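Long-range contacts in paenibacillus xanthan lyase (Paenibacillus, PDB 6F2P), which probably cleaves xanthan, an acidic bacterial polysaccharide, by beta-elimination: residues A[168-173]-A[232-237]; A[198-203]-A[251-256]. All coordinates share one frame; numbering follows the deposited sequence.

Contact 1. Residues A[168-173]-A[232-237]; sequences GANRLW and ELLSGI
Leu172 projects from helix 168-184 straight at helix 229-244, and one of its methyls, CD2, settles between two turns of that helix: it lies 3.5 Å from Glu232 O and 3.6 Å from Gly236 CA. With CG anti to the backbone N (chi1 171°), the branched end reaches across, and CD1 meets the next residue along, 4.0 Å from Ile237 CG1. Glycine suits position 236 because a CB there would point at the Leu172 methyl. Leu233 answers from the other helix, its CD2 lying 3.8 Å from Ala169 CA, against backbone that a residue as small as alanine leaves within reach. The two segments run nearly parallel, 16° apart with axes 9.8 Å from each other, within the alpha-helical N-terminal domain of the family, an alpha/alpha toroid in its relatives. Gly168, whose positive phi suits a glycine, touches the same Leu233 methyl with its carbonyl carbon. The chemistry changes where Glu232 meets Trp173. Glu232 brings its carboxylate to the six-membered end of the Trp173 indole, where OE2 lies at the ring edge, near its plane, beside CZ2 and CH2; ring and carboxylate planes are 31° apart. That C-H rim is the electropositive part of an indole and probably tolerates an anionic oxygen well, while Ala169 CB packs 3.7 Å from the same OE2.

Contact 2. Residues A[198-203]-A[251-256]; sequences ISALLP and VTDPNK
Ser199 and Asp253 meet through their polar ends, Ser199 OG lying 3.0 Å from Asp253 OD2. A water strengthens the link: it donates to Asp253 OD2 (2.6 Å) and to Ser199 O, and accepts from Asn255 ND2. The other carboxylate oxygen serves its own loop. With Asp253 CG anti to the backbone N (chi1 -168°), the carboxylate swings toward Ser199, while OD1 accepts from Asn255 N at 3.0 Å, from above the carboxylate plane, in an Asx turn that caps the approach to the following helix; Lys256 N closes a type I beta turn on Asp253 O. Without the carboxylate, as with an alanine here, Asn255 N is likely to lose its capping acceptor, and Ser199 OG and the water their shared partner. Van der Waals contacts flank this network. Leu202 CB packs 3.6 Å from Asn255 CB, and its CD1 reaches the turn 3.8 Å from Lys256 N. The Pro203 and Asn255 side chains cross at about a right angle, Pro203 CG lying 3.9 Å from Asn255 ND2, while the apolar pair Ile198 CD1 and Val251 CG2 meets at 4.3 Å. Thus the loop after helix 188-197 is held to the one entering helix 256-267, with Ile198 touching Leu240 and Val251 touching Ile241 of helix 229-244.

Overall arrangement
Both contacts lie in the alpha-helical N-terminal domain, their centres 12 Å apart. Helix 229-244 carries one side of contact 1, which joins it to helix 168-184, and is touched by Ile198 and Val251 of contact 2. Contact 1 is helix against helix, largely aliphatic, with its one charged group set at an aromatic edge. Contact 2 joins loops and is the more exposed, with two of its eight touching residues buried against four in contact 1; a carboxylate, a hydroxyl, an amide and a water do much of the work. They meet directly: Leu172 CD1 packs 3.9 Å from Ile198 CG2, and Leu172 CB touches Leu201 CD1 at 3.8 Å, so the aliphatic packing of the helix pair continues into the loop of contact 2.

Contact 1. Residues A[168-173]-A[232-237]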
loop_
_atom_site.group_PDB
_atom_site.type_symbol
_atom_site.label_atom_id
_atom_site.label_comp_id
_atom_site.label_asym_id
_atom_site.label_seq_id
_atom_site.Cartn_x
_atom_site.Cartn_y
_atom_site.Cartn_z
ATOM N N GLY A 168 -18.221 8.640 -11.026
ATOM C CA GLY A 168 -17.805 7.311 -11.440
ATOM C C GLY A 168 -18.466 6.781 -12.700
ATOM O O GLY A 168 -18.577 7.491 -13.696
ATOM N N ALA A 169 -18.922 5.533 -12.646
ATOM C CA ALA A 169 -19.498 4.882 -13.819
ATOM C C ALA A 169 -20.806 5.535 -14.313
ATOM O O ALA A 169 -21.100 5.530 -15.507
ATOM C CB ALA A 169 -19.691 3.399 -13.560
ATOM N N ASN A 170 -21.590 6.105 -13.410
ATOM C CA ASN A 170 -22.779 6.817 -13.853
ATOM C C ASN A 170 -22.397 8.000 -14.715
ATOM O O ASN A 170 -23.073 8.323 -15.699
ATOM C CB ASN A 170 -23.604 7.308 -12.667
ATOM C CG ASN A 170 -24.236 6.185 -11.899
ATOM O OD1 ASN A 170 -24.503 5.104 -12.444
ATOM N ND2 ASN A 170 -24.497 6.432 -10.623
ATOM N N ARG A 171 -21.309 8.654 -14.324
ATOM C CA ARG A 171 -20.857 9.834 -15.028
ATOM C C ARG A 171 -20.387 9.445 -16.415
ATOM O O ARG A 171 -20.648 10.152 -17.390
ATOM C CB ARG A 171 -19.732 10.506 -14.271
ATOM C CG ARG A 171 -19.202 11.740 -14.970
ATOM C CD ARG A 171 -18.199 12.487 -14.113
ATOM N NE ARG A 171 -17.901 13.768 -14.720
ATOM C CZ ARG A 171 -18.506 14.904 -14.394
ATOM N NH1 ARG A 171 -18.179 16.028 -15.021
ATOM N NH2 ARG A 171 -19.429 14.918 -13.439
ATOM N N LEU A 172 -19.698 8.314 -16.496
ATOM C CA LEU A 172 -19.245 7.788 -17.773
ATOM C C LEU A 172 -20.439 7.534 -18.680
ATOM O O LEU A 172 -20.470 7.974 -19.833
ATOM C CB LEU A 172 -18.470 6.491 -17.570
ATOM C CG LEU A 172 -18.138 5.731 -18.850
ATOM C CD1 LEU A 172 -17.333 6.607 -19.790
ATOM C CD2 LEU A 172 -17.369 4.472 -18.509
ATOM N N TRP A 173 -21.426 6.829 -18.141
ATOM C CA TRP A 173 -22.609 6.475 -18.906
ATOM C C TRP A 173 -23.403 7.699 -19.308
ATOM O O TRP A 173 -23.966 7.741 -20.402
ATOM C CB TRP A 173 -23.479 5.516 -18.116
ATOM C CG TRP A 173 -22.780 4.246 -17.858
ATOM C CD1 TRP A 173 -21.864 3.642 -18.664
ATOM C CD2 TRP A 173 -22.909 3.419 -16.700
ATOM N NE1 TRP A 173 -21.418 2.480 -18.087
ATOM C CE2 TRP A 173 -22.046 2.318 -16.878
ATOM C CE3 TRP A 173 -23.678 3.499 -15.528
ATOM C CZ2 TRP A 173 -21.931 1.297 -15.929
ATOM C CZ3 TRP A 173 -23.559 2.484 -14.580
ATOM C CH2 TRP A 173 -22.691 1.399 -14.790
ATOM N N GLU A 232 -15.226 -1.421 -16.082
ATOM C CA GLU A 232 -16.243 -0.748 -16.879
ATOM C C GLU A 232 -15.893 0.707 -17.227
ATOM O O GLU A 232 -16.258 1.180 -18.300
ATOM C CB GLU A 232 -17.680 -0.938 -16.331
ATOM C CG GLU A 232 -18.080 -0.145 -15.096
ATOM C CD GLU A 232 -19.168 -0.852 -14.267
ATOM O OE1 GLU A 232 -18.943 -1.996 -13.805
ATOM O OE2 GLU A 232 -20.252 -0.265 -14.066
ATOM N N LEU A 233 -15.168 1.404 -16.354
ATOM C CA LEU A 233 -14.669 2.731 -16.708
ATOM C C LEU A 233 -13.720 2.626 -17.894
ATOM O O LEU A 233 -13.889 3.322 -18.895
ATOM C CB LEU A 233 -13.941 3.392 -15.546
ATOM C CG LEU A 233 -14.714 3.912 -14.338
ATOM C CD1 LEU A 233 -13.737 4.589 -13.390
ATOM C CD2 LEU A 233 -15.796 4.887 -14.742
ATOM N N LEU A 234 -12.727 1.747 -17.779
ATOM C CA LEU A 234 -11.779 1.511 -18.864
ATOM C C LEU A 234 -12.499 1.271 -20.190
ATOM O O LEU A 234 -12.102 1.806 -21.230
ATOM C CB LEU A 234 -10.878 0.316 -18.551
ATOM C CG LEU A 234 -9.910 -0.079 -19.679
ATOM C CD1 LEU A 234 -8.817 0.966 -19.911
ATOM C CD2 LEU A 234 -9.292 -1.432 -19.431
ATOM N N SER A 235 -13.564 0.478 -20.145
ATOM C CA SER A 235 -14.289 0.123 -21.359
ATOM C C SER A 235 -14.925 1.334 -22.025
ATOM O O SER A 235 -14.641 1.629 -23.187
ATOM C CB SER A 235 -15.368 -0.910 -21.057
ATOM O OG SER A 235 -15.800 -1.519 -22.257
ATOM N N GLY A 236 -15.778 2.033 -21.281
ATOM C CA GLY A 236 -16.467 3.206 -21.792
ATOM C C GLY A 236 -15.541 4.314 -22.264
ATOM O O GLY A 236 -15.780 4.937 -23.302
ATOM N N ILE A 237 -14.482 4.565 -21.501
ATOM C CA ILE A 237 -13.501 5.580 -21.876
ATOM C C ILE A 237 -12.717 5.195 -23.140
ATOM O O ILE A 237 -12.540 6.013 -24.046
ATOM C CB ILE A 237 -12.558 5.914 -20.705
ATOM C CG1 ILE A 237 -13.359 6.571 -19.578
ATOM C CG2 ILE A 237 -11.428 6.818 -21.169
ATOM C CD1 ILE A 237 -12.614 6.702 -18.286
#

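Contact 2. Residues A[198-203]-A[251-256]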
loop_
_atom_site.group_PDB
_atom_site.type_symbol
_atom_site.label_atom_id
_atom_site.label_comp_id
_atom_site.label_asym_id
_atom_site.label_seq_id
_atom_site.Cartn_x
_atom_site.Cartn_y
_atom_site.Cartn_z
ATOM N N ILE A 198 -16.163 12.979 -19.351
ATOM C CA ILE A 198 -15.226 11.992 -18.822
ATOM C C ILE A 198 -13.944 12.561 -18.183
ATOM O O ILE A 198 -13.215 11.827 -17.508
ATOM C CB ILE A 198 -14.823 10.955 -19.882
ATOM C CG1 ILE A 198 -13.995 11.607 -20.986
ATOM C CG2 ILE A 198 -16.054 10.251 -20.438
ATOM C CD1 ILE A 198 -13.283 10.600 -21.869
ATOM N N SER A 199 -13.660 13.848 -18.387
ATOM C CA SER A 199 -12.413 14.426 -17.868
ATOM C C SER A 199 -12.252 14.217 -16.362
ATOM O O SER A 199 -11.191 13.803 -15.895
ATOM C CB SER A 199 -12.285 15.911 -18.222
ATOM O OG SER A 199 -12.139 16.089 -19.622
ATOM N N ALA A 200 -13.316 14.462 -15.609
ATOM C CA ALA A 200 -13.268 14.292 -14.163
ATOM C C ALA A 200 -12.934 12.864 -13.729
ATOM O O ALA A 200 -12.582 12.646 -12.579
ATOM C CB ALA A 200 -14.570 14.752 -13.531
ATOM N N LEU A 201 -13.036 11.902 -14.646
ATOM C CA LEU A 201 -12.727 10.496 -14.350
ATOM C C LEU A 201 -11.269 10.137 -14.608
ATOM O O LEU A 201 -10.819 9.044 -14.267
ATOM C CB LEU A 201 -13.580 9.569 -15.223
ATOM C CG LEU A 201 -15.093 9.594 -15.084
ATOM C CD1 LEU A 201 -15.701 8.698 -16.144
ATOM C CD2 LEU A 201 -15.503 9.147 -13.700
ATOM N N LEU A 202 -10.546 11.041 -15.252
ATOM C CA LEU A 202 -9.183 10.760 -15.693
ATOM C C LEU A 202 -8.030 10.890 -14.669
ATOM O O LEU A 202 -7.104 10.088 -14.705
ATOM C CB LEU A 202 -8.861 11.574 -16.951
ATOM C CG LEU A 202 -9.766 11.348 -18.170
ATOM C CD1 LEU A 202 -9.307 12.206 -19.330
ATOM C CD2 LEU A 202 -9.801 9.885 -18.579
ATOM N N PRO A 203 -8.062 11.897 -13.772
ATOM C CA PRO A 203 -6.883 12.081 -12.915
ATOM C C PRO A 203 -6.629 10.918 -11.968
ATOM O O PRO A 203 -7.551 10.161 -11.667
ATOM C CB PRO A 203 -7.246 13.316 -12.091
ATOM C CG PRO A 203 -8.251 14.041 -12.908
ATOM C CD PRO A 203 -9.053 12.965 -13.550
ATOM N N VAL A 251 -10.950 13.639 -27.836
ATOM C CA VAL A 251 -10.544 13.895 -26.472
ATOM C C VAL A 251 -9.175 14.559 -26.503
ATOM O O VAL A 251 -8.227 14.028 -27.095
ATOM C CB VAL A 251 -10.509 12.597 -25.649
ATOM C CG1 VAL A 251 -10.152 12.889 -24.201
ATOM C CG2 VAL A 251 -11.852 11.905 -25.722
ATOM N N THR A 252 -9.074 15.729 -25.877
ATOM C CA THR A 252 -7.835 16.490 -25.908
ATOM C C THR A 252 -7.158 16.568 -24.545
ATOM O O THR A 252 -5.974 16.900 -24.462
ATOM C CB THR A 252 -8.058 17.930 -26.420
ATOM O OG1 THR A 252 -8.991 18.605 -25.568
ATOM C CG2 THR A 252 -8.585 17.924 -27.833
ATOM N N ASP A 253 -7.919 16.298 -23.488
ATOM C CA ASP A 253 -7.420 16.354 -22.114
ATOM C C ASP A 253 -6.099 15.575 -22.013
ATOM O O ASP A 253 -6.029 14.418 -22.404
ATOM C CB ASP A 253 -8.478 15.763 -21.183
ATOM C CG ASP A 253 -8.202 16.029 -19.712
ATOM O OD1 ASP A 253 -7.017 16.195 -19.322
ATOM O OD2 ASP A 253 -9.189 16.056 -18.937
ATOM N N PRO A 254 -5.031 16.224 -21.531
ATOM C CA PRO A 254 -3.733 15.536 -21.489
ATOM C C PRO A 254 -3.775 14.301 -20.596
ATOM O O PRO A 254 -3.012 13.345 -20.797
ATOM C CB PRO A 254 -2.800 16.590 -20.886
ATOM C CG PRO A 254 -3.460 17.879 -21.175
ATOM C CD PRO A 254 -4.926 17.627 -21.095
ATOM N N ASN A 255 -4.678 14.324 -19.621
ATOM C CA ASN A 255 -4.882 13.182 -18.744
ATOM C C ASN A 255 -5.330 11.900 -19.460
ATOM O O ASN A 255 -5.285 10.813 -18.886
ATOM C CB ASN A 255 -5.866 13.537 -17.635
ATOM C CG ASN A 255 -5.265 14.464 -16.592
ATOM O OD1 ASN A 255 -4.050 14.493 -16.383
ATOM N ND2 ASN A 255 -6.119 15.220 -15.923
ATOM N N LYS A 256 -5.744 12.017 -20.715
ATOM C CA LYS A 256 -6.140 10.848 -21.482
ATOM C C LYS A 256 -5.012 9.828 -21.581
ATOM O O LYS A 256 -5.265 8.629 -21.743
ATOM C CB LYS A 256 -6.640 11.240 -22.880
ATOM C CG LYS A 256 -5.567 11.755 -23.825
ATOM C CD LYS A 256 -6.144 12.129 -25.191
ATOM C CE LYS A 256 -5.155 12.962 -26.018
ATOM N NZ LYS A 256 -4.083 12.135 -26.644
HETATM O O HOH W 1 -8.873 15.948 -16.353
#